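Long-range contacts in glucanase (Clostridium thermocellum, PDB 5GXX), which probably hydrolyses internal beta-1,4 bonds of cellulose as a family 9 endoglucanase of the cellulosome: residues R381-G386 with P439-D444; A125-K130 with W473-I478; P358-H363 with Y398-E403. The protein carries 1 engineered substitution. One frame throughout, in Å; residues are numbered along the deposited sequence.

In the fold
All three contacts involve segments of the family 9 catalytic region. Interaction 3 stays inside it, joining the loop before helix 364-367 to the one after it; its polar groups mostly grip backbone atoms. Interaction 1 is a surface contact, in which the connecting segment leading to strand 447-456 is tied down by carboxylates. Interaction 2, partly buried like interaction 3, brings the cellulose-binding region against the turn and short helix at 125-130, with apolar packing and a bridging water. Interactions 1 and 2 meet where Glu441 OE1 probably accepts from Trp473 NE1; interactions 1 and 3 meet at Leu384, packed on His363 and Pro361. Interactions 2 and 3 do not touch, their centres lying about 23 Å apart.

Interaction 1. Residues R381-G386 with P439-D444; sequences RHVLYG and PPEQRD
The linker that leaves the catalytic region after helix 412-429 lies along the loop 381-386, in roughly the reverse direction, and Glu441 fastens it there. Its side chain, extended beyond CG, points into the loop and divides its carboxylate between two donors of the loop. OE1 receives His382 ND1 at 2.7 Å through an almost straight bond (175°) on the syn lone pair, with ring and carboxylate nearly coplanar. OE2 takes Val383 N at 3.0 Å, the N-H arriving from above the carboxylate plane. A third donor, Trp473 NE1 from outside the two segments, also bonds to OE1, while His382 NE2 is bonded to Ser472 OG and its ring stacks on Trp34, so the imidazole is fixed in rotation from several directions.

Farther along the linker, Arg381 grips a single oxygen of Asp444 side-on, with NE and NH2: NH2 is 2.9 Å and NE 3.1 Å from OD1, which lies in the guanidinium plane. The chain bend at chi3 (100°) turns the guanidinium to this position. The other polar ties of the group run to Arg470 O, from NH2, and to Gly368 O, from NH1. At the opposite end Tyr385 OH touches Pro439 CG at 3.5 Å, and a water joins the hydroxyl to Pro439 O; the ring carries Val383 CG1 over the centre of one face. A second water bridges Arg381 O and Gln442 O, donating to both. Carboxylates at two points, one water between them and another at the Pro439 end thus hold an irregular chain without any strand pairing, in keeping with family 9 cellulases whose linker runs along the catalytic module towards a cellulose-binding module.

Interaction 2. Residues A125-K130 with W473-I478; sequences AEVIEK and WPARLI
The carboxylate of Glu126 and the ring of Pro474 meet with their side chains crossing at about a right angle, OE2 lying 4.1 Å from Pro474 CB. A second flat group, the guanidinium of Arg476, has Pro474 O at its edge and in its plane: NH1 donates to that oxygen at 3.0 Å within the segment 473-478, and also forms a salt bridge with Glu446. The Trp473-Pro474 peptide is cis, and the turned chain is braced by this arginine from the side away from 125-130.

Across the contact Glu126 CB abuts Ala475 O at 3.1 Å. A bend at chi2 (79°) folds the carboxylate back beside Ala475, where OE1 and Ala475 N share a bridging water that donates to the carboxylate and accepts from the amide. OE2 turns instead to Arg35 NE and Gly36 N, so the acid is held from both the catalytic region and, through water, the 473-478 loop.

Next along the chain, Val127 presents one methyl. CG1 reaches Leu477 CD2 at 3.8 Å and Ala475 CB at 4.2 Å, forming a small apolar patch. Lys130 widens it: its CG lies 4.0 Å from Leu477 CD1; beyond it, bends at chi2 and chi3 curl the chain, and NZ continues to Thr538 OG1. With apolar packing along one side and a water-bridged carboxylate at the other end, this is an interface between a family 9 catalytic module and its cellulose-binding module, as in relatives where the two form one rigid unit.

Interaction 3. Residues P358-H363 with Y398-E403; sequences PQRPHH and YEDNIE
Asp400 spans two successive backbone amides of the facing loop. Its OD2 accepts Gln359 N at 2.7 Å in a nearly straight bond (168°), and OD1 takes Arg360 N at 2.9 Å on its syn lone pair. With CG anti to the backbone N (chi1 -177°), the carboxylate reaches across to these two amides. At the other end His362 ND1 donates to Ile402 O at 2.8 Å, the carbonyl oxygen lying in the ring plane and facing the donor almost head-on.

Between these bonds the guanidinium of Arg360 lies with one face over the Ile402 side chain, NH2 being 3.4 Å from CG2. A water links Arg360 NE to Ile402 N, and Pro358 CB rests on Tyr398 OH at 3.4 Å.

In the next shell Asn408 donates to Asp400 OD1 and accepts from Tyr398 OH, while Pro377 O receives Arg360 NH1. An Asx turn, from Asn401 OD1 to Glu403 N, shapes the chain around Ile402. Both segments fall in the two sequence signatures of family 9. Neutral N-H donors grip Asp400, and the nearby arginine packs on isoleucine, so directed bonds rather than a salt bridge set the alignment of the two loops.

Interaction 1. Residues R381-G386 with P439-D444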
loop_
_atom_site.group_PDB
_atom_site.type_symbol
_atom_site.label_atom_id
_atom_site.label_comp_id
_atom_site.label_asym_id
_atom_site.label_seq_id
_atom_site.Cartn_x
_atom_site.Cartn_y
_atom_site.Cartn_z
ATOM N N ARG A 381 23.746 19.906 2.731
ATOM C CA ARG A 381 23.740 20.836 1.606
ATOM C C ARG A 381 24.188 22.247 1.975
ATOM O O ARG A 381 24.625 22.994 1.090
ATOM C CB ARG A 381 22.376 20.836 0.917
ATOM C CG ARG A 381 22.142 19.499 0.214
ATOM C CD ARG A 381 20.671 19.296 -0.160
ATOM N NE ARG A 381 20.352 19.578 -1.547
ATOM C CZ ARG A 381 19.112 19.591 -2.031
ATOM N NH1 ARG A 381 18.067 19.396 -1.233
ATOM N NH2 ARG A 381 18.917 19.855 -3.314
ATOM N N HIS A 382 24.119 22.583 3.265
ATOM C CA HIS A 382 24.449 23.930 3.745
ATOM C C HIS A 382 25.435 23.922 4.890
ATOM O O HIS A 382 25.526 22.938 5.616
ATOM C CB HIS A 382 23.193 24.685 4.169
ATOM C CG HIS A 382 22.086 24.545 3.175
ATOM N ND1 HIS A 382 22.205 25.011 1.883
ATOM C CD2 HIS A 382 20.884 23.924 3.254
ATOM C CE1 HIS A 382 21.115 24.682 1.209
ATOM N NE2 HIS A 382 20.283 24.053 2.025
ATOM N N VAL A 383 26.152 25.036 5.041
ATOM C CA VAL A 383 27.139 25.164 6.116
ATOM C C VAL A 383 26.526 25.945 7.264
ATOM O O VAL A 383 26.200 27.119 7.111
ATOM C CB VAL A 383 28.404 25.910 5.663
ATOM C CG1 VAL A 383 29.455 25.934 6.775
ATOM C CG2 VAL A 383 28.973 25.222 4.441
ATOM N N LEU A 384 26.359 25.289 8.408
ATOM C CA LEU A 384 25.795 25.947 9.593
ATOM C C LEU A 384 26.904 26.694 10.356
ATOM O O LEU A 384 27.267 26.380 11.505
ATOM C CB LEU A 384 25.094 24.911 10.492
ATOM C CG LEU A 384 24.282 25.458 11.669
ATOM C CD1 LEU A 384 22.980 26.144 11.243
ATOM C CD2 LEU A 384 23.946 24.287 12.600
ATOM N N TYR A 385 27.425 27.736 9.719
ATOM C CA TYR A 385 28.577 28.424 10.290
ATOM C C TYR A 385 28.331 28.857 11.715
ATOM O O TYR A 385 27.293 29.467 12.063
ATOM C CB TYR A 385 28.977 29.684 9.510
ATOM C CG TYR A 385 29.647 29.436 8.182
ATOM C CD1 TYR A 385 30.988 29.042 8.114
ATOM C CD2 TYR A 385 28.947 29.634 6.996
ATOM C CE1 TYR A 385 31.605 28.836 6.887
ATOM C CE2 TYR A 385 29.567 29.433 5.765
ATOM C CZ TYR A 385 30.889 29.031 5.715
ATOM O OH TYR A 385 31.475 28.837 4.484
ATOM N N GLY A 386 29.355 28.590 12.522
ATOM C CA GLY A 386 29.354 29.110 13.878
ATOM C C GLY A 386 28.702 28.271 14.957
ATOM O O GLY A 386 28.805 28.605 16.135
ATOM N N PRO A 439 30.763 32.911 1.951
ATOM C CA PRO A 439 30.981 32.632 0.540
ATOM C C PRO A 439 29.801 31.840 -0.018
ATOM O O PRO A 439 29.131 31.124 0.735
ATOM C CB PRO A 439 32.245 31.771 0.552
ATOM C CG PRO A 439 32.224 31.095 1.865
ATOM C CD PRO A 439 31.630 32.091 2.814
ATOM N N PRO A 440 29.531 31.986 -1.323
ATOM C CA PRO A 440 28.387 31.307 -1.928
ATOM C C PRO A 440 28.595 29.798 -1.924
ATOM O O PRO A 440 29.714 29.312 -2.079
ATOM C CB PRO A 440 28.346 31.851 -3.365
ATOM C CG PRO A 440 29.244 33.042 -3.373
ATOM C CD PRO A 440 30.253 32.840 -2.281
ATOM N N GLU A 441 27.506 29.060 -1.733
ATOM C CA GLU A 441 27.553 27.604 -1.736
ATOM C C GLU A 441 27.481 27.040 -3.149
ATOM O O GLU A 441 26.883 27.646 -4.039
ATOM C CB GLU A 441 26.385 27.042 -0.914
ATOM C CG GLU A 441 26.598 27.270 0.577
ATOM C CD GLU A 441 25.469 26.757 1.468
ATOM O OE1 GLU A 441 24.401 26.315 0.985
ATOM O OE2 GLU A 441 25.659 26.792 2.698
ATOM N N GLN A 442 28.103 25.878 -3.326
ATOM C CA GLN A 442 27.861 25.027 -4.485
ATOM C C GLN A 442 26.451 24.460 -4.370
ATOM O O GLN A 442 26.116 23.822 -3.375
ATOM C CB GLN A 442 28.880 23.880 -4.502
ATOM C CG GLN A 442 28.740 22.909 -5.675
ATOM C CD GLN A 442 28.803 23.591 -7.029
ATOM O OE1 GLN A 442 27.846 23.541 -7.804
ATOM N NE2 GLN A 442 29.928 24.244 -7.318
ATOM N N ARG A 443 25.617 24.702 -5.373
ATOM C CA ARG A 443 24.260 24.175 -5.352
ATOM C C ARG A 443 24.163 22.893 -6.170
ATOM O O ARG A 443 25.048 22.579 -6.974
ATOM C CB ARG A 443 23.260 25.223 -5.846
ATOM C CG ARG A 443 23.320 26.504 -5.019
ATOM C CD ARG A 443 22.326 27.537 -5.485
ATOM N NE ARG A 443 22.416 28.725 -4.636
ATOM C CZ ARG A 443 21.541 29.727 -4.637
ATOM N NH1 ARG A 443 20.496 29.712 -5.451
ATOM N NH2 ARG A 443 21.702 30.740 -3.801
ATOM N N ASP A 444 23.132 22.105 -5.884
ATOM C CA ASP A 444 22.799 21.000 -6.771
ATOM C C ASP A 444 21.400 21.248 -7.326
ATOM O O ASP A 444 20.834 22.321 -7.100
ATOM C CB ASP A 444 23.070 19.612 -6.157
ATOM C CG ASP A 444 22.596 19.467 -4.717
ATOM O OD1 ASP A 444 21.608 20.117 -4.320
ATOM O OD2 ASP A 444 23.202 18.652 -3.987
HETATM O O HOH W 1 26.122 22.355 -1.340
HETATM O O HOH W 2 29.717 28.622 2.466
#

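Interaction 2. Residues A125-K130 with W473-I478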
loop_
_atom_site.group_PDB
_atom_site.type_symbol
_atom_site.label_atom_id
_atom_site.label_comp_id
_atom_site.label_asym_id
_atom_site.label_seq_id
_atom_site.Cartn_x
_atom_site.Cartn_y
_atom_site.Cartn_z
ATOM N N ALA A 125 12.745 24.211 7.312
ATOM C CA ALA A 125 11.836 25.183 7.907
ATOM C C ALA A 125 10.764 25.690 6.941
ATOM O O ALA A 125 9.588 25.767 7.289
ATOM C CB ALA A 125 12.640 26.379 8.455
ATOM N N GLU A 126 11.181 26.027 5.725
ATOM C CA GLU A 126 10.309 26.723 4.785
ATOM C C GLU A 126 9.144 25.878 4.267
ATOM O O GLU A 126 8.192 26.428 3.694
ATOM C CB GLU A 126 11.120 27.237 3.600
ATOM C CG GLU A 126 12.160 28.319 3.903
ATOM C CD GLU A 126 13.457 27.790 4.502
ATOM O OE1 GLU A 126 13.673 26.553 4.579
ATOM O OE2 GLU A 126 14.268 28.658 4.929
ATOM N N VAL A 127 9.222 24.564 4.444
ATOM C CA VAL A 127 8.162 23.684 3.940
ATOM C C VAL A 127 7.381 22.976 5.049
ATOM O O VAL A 127 6.479 22.192 4.751
ATOM C CB VAL A 127 8.700 22.664 2.895
ATOM C CG1 VAL A 127 9.233 23.417 1.663
ATOM C CG2 VAL A 127 9.762 21.770 3.508
ATOM N N ILE A 128 7.665 23.266 6.317
ATOM C CA ILE A 128 7.031 22.523 7.428
ATOM C C ILE A 128 5.503 22.667 7.495
ATOM O O ILE A 128 4.815 21.761 7.978
ATOM C CB ILE A 128 7.683 22.829 8.811
ATOM C CG1 ILE A 128 7.304 21.752 9.839
ATOM C CG2 ILE A 128 7.288 24.211 9.299
ATOM C CD1 ILE A 128 8.123 21.816 11.122
ATOM N N GLU A 129 4.962 23.785 7.017
ATOM C CA GLU A 129 3.514 23.986 7.045
ATOM C C GLU A 129 2.757 23.070 6.085
ATOM O O GLU A 129 1.551 22.887 6.249
ATOM C CB GLU A 129 3.162 25.456 6.806
ATOM C CG GLU A 129 3.680 26.356 7.921
ATOM C CD GLU A 129 3.429 27.833 7.673
ATOM O OE1 GLU A 129 3.323 28.251 6.498
ATOM O OE2 GLU A 129 3.379 28.588 8.662
ATOM N N LYS A 130 3.450 22.485 5.110
ATOM C CA LYS A 130 2.858 21.460 4.258
ATOM C C LYS A 130 2.728 20.131 4.993
ATOM O O LYS A 130 1.863 19.323 4.648
ATOM C CB LYS A 130 3.663 21.270 2.967
ATOM C CG LYS A 130 3.696 22.483 2.027
ATOM C CD LYS A 130 2.325 22.893 1.481
ATOM C CE LYS A 130 1.708 21.867 0.556
ATOM N NZ LYS A 130 0.682 22.509 -0.334
ATOM N N TRP A 473 17.789 26.117 -1.643
ATOM C CA TRP A 473 18.458 27.430 -1.609
ATOM C C TRP A 473 17.509 28.594 -1.893
ATOM O O TRP A 473 17.655 29.276 -2.910
ATOM C CB TRP A 473 19.625 27.479 -2.607
ATOM C CG TRP A 473 20.789 26.667 -2.195
ATOM C CD1 TRP A 473 21.860 27.086 -1.465
ATOM C CD2 TRP A 473 21.017 25.287 -2.495
ATOM N NE1 TRP A 473 22.747 26.052 -1.294
ATOM C CE2 TRP A 473 22.254 24.933 -1.914
ATOM C CE3 TRP A 473 20.290 24.319 -3.202
ATOM C CZ2 TRP A 473 22.778 23.647 -2.008
ATOM C CZ3 TRP A 473 20.818 23.040 -3.307
ATOM C CH2 TRP A 473 22.056 22.717 -2.710
ATOM N N PRO A 474 16.515 28.828 -1.019
ATOM C CA PRO A 474 16.111 28.028 0.132
ATOM C C PRO A 474 15.057 27.006 -0.286
ATOM O O PRO A 474 14.457 27.126 -1.364
ATOM C CB PRO A 474 15.454 29.064 1.043
ATOM C CG PRO A 474 14.807 30.049 0.070
ATOM C CD PRO A 474 15.693 30.044 -1.155
ATOM N N ALA A 475 14.788 26.031 0.576
ATOM C CA ALA A 475 13.627 25.172 0.337
ATOM C C ALA A 475 12.406 26.046 0.059
ATOM O O ALA A 475 12.233 27.083 0.696
ATOM C CB ALA A 475 13.375 24.271 1.554
ATOM N N ARG A 476 11.569 25.678 -0.917
ATOM C CA ARG A 476 10.482 26.567 -1.311
ATOM C C ARG A 476 9.442 25.797 -2.098
ATOM O O ARG A 476 9.667 24.650 -2.474
ATOM C CB ARG A 476 11.003 27.761 -2.134
ATOM C CG ARG A 476 11.678 27.383 -3.436
ATOM C CD ARG A 476 12.428 28.574 -4.072
ATOM N NE ARG A 476 13.075 28.212 -5.332
ATOM C CZ ARG A 476 14.218 27.539 -5.433
ATOM N NH1 ARG A 476 14.891 27.150 -4.352
ATOM N NH2 ARG A 476 14.710 27.269 -6.631
ATOM N N LEU A 477 8.336 26.482 -2.348
ATOM C CA LEU A 477 7.158 25.937 -3.009
ATOM C C LEU A 477 6.898 26.754 -4.267
ATOM O O LEU A 477 6.907 27.995 -4.234
ATOM C CB LEU A 477 5.961 26.059 -2.062
ATOM C CG LEU A 477 6.190 25.362 -0.716
ATOM C CD1 LEU A 477 5.104 25.744 0.270
ATOM C CD2 LEU A 477 6.325 23.839 -0.809
ATOM N N ILE A 478 6.698 26.051 -5.384
ATOM C CA ILE A 478 6.285 26.671 -6.640
ATOM C C ILE A 478 4.920 26.121 -7.044
ATOM O O ILE A 478 4.747 24.907 -7.228
ATOM C CB ILE A 478 7.306 26.451 -7.787
ATOM C CG1 ILE A 478 8.661 27.088 -7.446
ATOM C CG2 ILE A 478 6.766 27.030 -9.086
ATOM C CD1 ILE A 478 9.821 26.745 -8.397
HETATM O O HOH W 3 15.887 25.983 3.277
#

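Interaction 3. Residues P358-H363 with Y398-E403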
loop_
_atom_site.group_PDB
_atom_site.type_symbol
_atom_site.label_atom_id
_atom_site.label_comp_id
_atom_site.label_asym_id
_atom_site.label_seq_id
_atom_site.Cartn_x
_atom_site.Cartn_y
_atom_site.Cartn_z
ATOM N N PRO A 358 33.010 19.905 12.664
ATOM C CA PRO A 358 31.896 19.003 12.375
ATOM C C PRO A 358 31.229 19.416 11.064
ATOM O O PRO A 358 31.079 20.617 10.787
ATOM C CB PRO A 358 30.941 19.231 13.570
ATOM C CG PRO A 358 31.828 19.815 14.640
ATOM C CD PRO A 358 32.724 20.719 13.859
ATOM N N GLN A 359 30.831 18.418 10.278
ATOM C CA GLN A 359 30.077 18.688 9.061
ATOM C C GLN A 359 28.677 18.104 9.053
ATOM O O GLN A 359 27.936 18.342 8.098
ATOM C CB GLN A 359 30.849 18.196 7.839
ATOM C CG GLN A 359 32.149 18.967 7.621
ATOM C CD GLN A 359 32.927 18.472 6.408
ATOM O OE1 GLN A 359 33.975 17.846 6.562
ATOM N NE2 GLN A 359 32.404 18.731 5.213
ATOM N N ARG A 360 28.320 17.353 10.092
ATOM C CA ARG A 360 26.994 16.731 10.164
ATOM C C ARG A 360 26.229 17.115 11.422
ATOM O O ARG A 360 25.716 16.244 12.139
ATOM C CB ARG A 360 27.107 15.205 10.040
ATOM C CG ARG A 360 27.606 14.704 8.689
ATOM C CD ARG A 360 26.601 14.874 7.546
ATOM N NE ARG A 360 25.645 13.767 7.547
ATOM C CZ ARG A 360 24.565 13.676 6.781
ATOM N NH1 ARG A 360 24.219 14.662 5.959
ATOM N NH2 ARG A 360 23.812 12.587 6.869
ATOM N N PRO A 361 26.125 18.430 11.688
ATOM C CA PRO A 361 25.332 18.828 12.853
ATOM C C PRO A 361 23.896 18.320 12.747
ATOM O O PRO A 361 23.365 18.169 11.631
ATOM C CB PRO A 361 25.381 20.357 12.812
ATOM C CG PRO A 361 25.603 20.682 11.350
ATOM C CD PRO A 361 26.491 19.573 10.830
ATOM N N HIS A 362 23.277 18.061 13.900
ATOM C CA HIS A 362 21.899 17.559 13.964
ATOM C C HIS A 362 20.946 18.721 13.709
ATOM O O HIS A 362 20.325 19.265 14.621
ATOM C CB HIS A 362 21.666 16.896 15.334
ATOM C CG HIS A 362 20.426 16.056 15.408
ATOM N ND1 HIS A 362 20.356 14.762 14.932
ATOM C CD2 HIS A 362 19.207 16.335 15.924
ATOM C CE1 HIS A 362 19.148 14.278 15.167
ATOM N NE2 HIS A 362 18.430 15.216 15.757
ATOM N N HIS A 363 20.858 19.138 12.449
ATOM C CA HIS A 363 20.158 20.379 12.110
ATOM C C HIS A 363 19.444 20.164 10.780
ATOM O O HIS A 363 20.072 19.934 9.735
ATOM C CB HIS A 363 21.149 21.554 12.031
ATOM C CG HIS A 363 20.493 22.894 11.944
ATOM N ND1 HIS A 363 19.908 23.359 10.780
ATOM C CD2 HIS A 363 20.338 23.873 12.864
ATOM C CE1 HIS A 363 19.411 24.563 10.998
ATOM N NE2 HIS A 363 19.668 24.901 12.250
ATOM N N TYR A 398 34.481 11.270 20.211
ATOM C CA TYR A 398 33.549 11.972 19.346
ATOM C C TYR A 398 33.642 11.421 17.929
ATOM O O TYR A 398 34.737 11.096 17.448
ATOM C CB TYR A 398 33.853 13.484 19.387
ATOM C CG TYR A 398 33.101 14.306 18.366
ATOM C CD1 TYR A 398 31.834 14.795 18.641
ATOM C CD2 TYR A 398 33.633 14.519 17.095
ATOM C CE1 TYR A 398 31.124 15.541 17.687
ATOM C CE2 TYR A 398 32.936 15.225 16.137
ATOM C CZ TYR A 398 31.685 15.736 16.436
ATOM O OH TYR A 398 31.004 16.461 15.481
ATOM N N GLU A 399 32.474 11.339 17.290
ATOM C CA GLU A 399 32.399 11.124 15.841
ATOM C C GLU A 399 31.318 12.038 15.293
ATOM O O GLU A 399 30.244 12.196 15.893
ATOM C CB GLU A 399 32.060 9.667 15.503
ATOM C CG GLU A 399 33.101 8.624 15.896
ATOM C CD GLU A 399 34.402 8.688 15.107
ATOM O OE1 GLU A 399 34.446 9.302 14.017
ATOM O OE2 GLU A 399 35.396 8.094 15.582
ATOM N N ASP A 400 31.625 12.614 14.134
ATOM C CA ASP A 400 30.752 13.531 13.420
ATOM C C ASP A 400 29.692 12.726 12.671
ATOM O O ASP A 400 29.955 12.212 11.580
ATOM C CB ASP A 400 31.633 14.323 12.446
ATOM C CG ASP A 400 30.883 15.381 11.671
ATOM O OD1 ASP A 400 29.791 15.793 12.115
ATOM O OD2 ASP A 400 31.427 15.782 10.608
ATOM N N ASN A 401 28.513 12.597 13.272
ATOM C CA ASN A 401 27.483 11.693 12.780
ATOM C C ASN A 401 26.143 12.398 12.990
ATOM O O ASN A 401 25.833 12.844 14.104
ATOM C CB ASN A 401 27.602 10.392 13.587
ATOM C CG ASN A 401 26.502 9.392 13.300
ATOM O OD1 ASN A 401 25.627 9.612 12.461
ATOM N ND2 ASN A 401 26.544 8.271 14.019
ATOM N N ILE A 402 25.348 12.553 11.934
ATOM C CA ILE A 402 24.068 13.236 12.067
ATOM C C ILE A 402 23.116 12.506 13.033
ATOM O O ILE A 402 22.212 13.101 13.618
ATOM C CB ILE A 402 23.385 13.445 10.686
ATOM C CG1 ILE A 402 22.330 14.552 10.772
ATOM C CG2 ILE A 402 22.817 12.118 10.135
ATOM C CD1 ILE A 402 21.654 14.869 9.421
ATOM N N GLU A 403 23.338 11.209 13.208
ATOM C CA GLU A 403 22.474 10.400 14.055
ATOM C C GLU A 403 22.737 10.626 15.545
ATOM O O GLU A 403 21.896 10.281 16.388
ATOM C CB GLU A 403 22.589 8.911 13.716
ATOM C CG GLU A 403 22.127 8.547 12.305
ATOM C CD GLU A 403 20.639 8.754 12.064
ATOM O OE1 GLU A 403 19.838 8.837 13.029
ATOM O OE2 GLU A 403 20.259 8.805 10.877
HETATM O O HOH W 4 26.218 11.394 9.298
#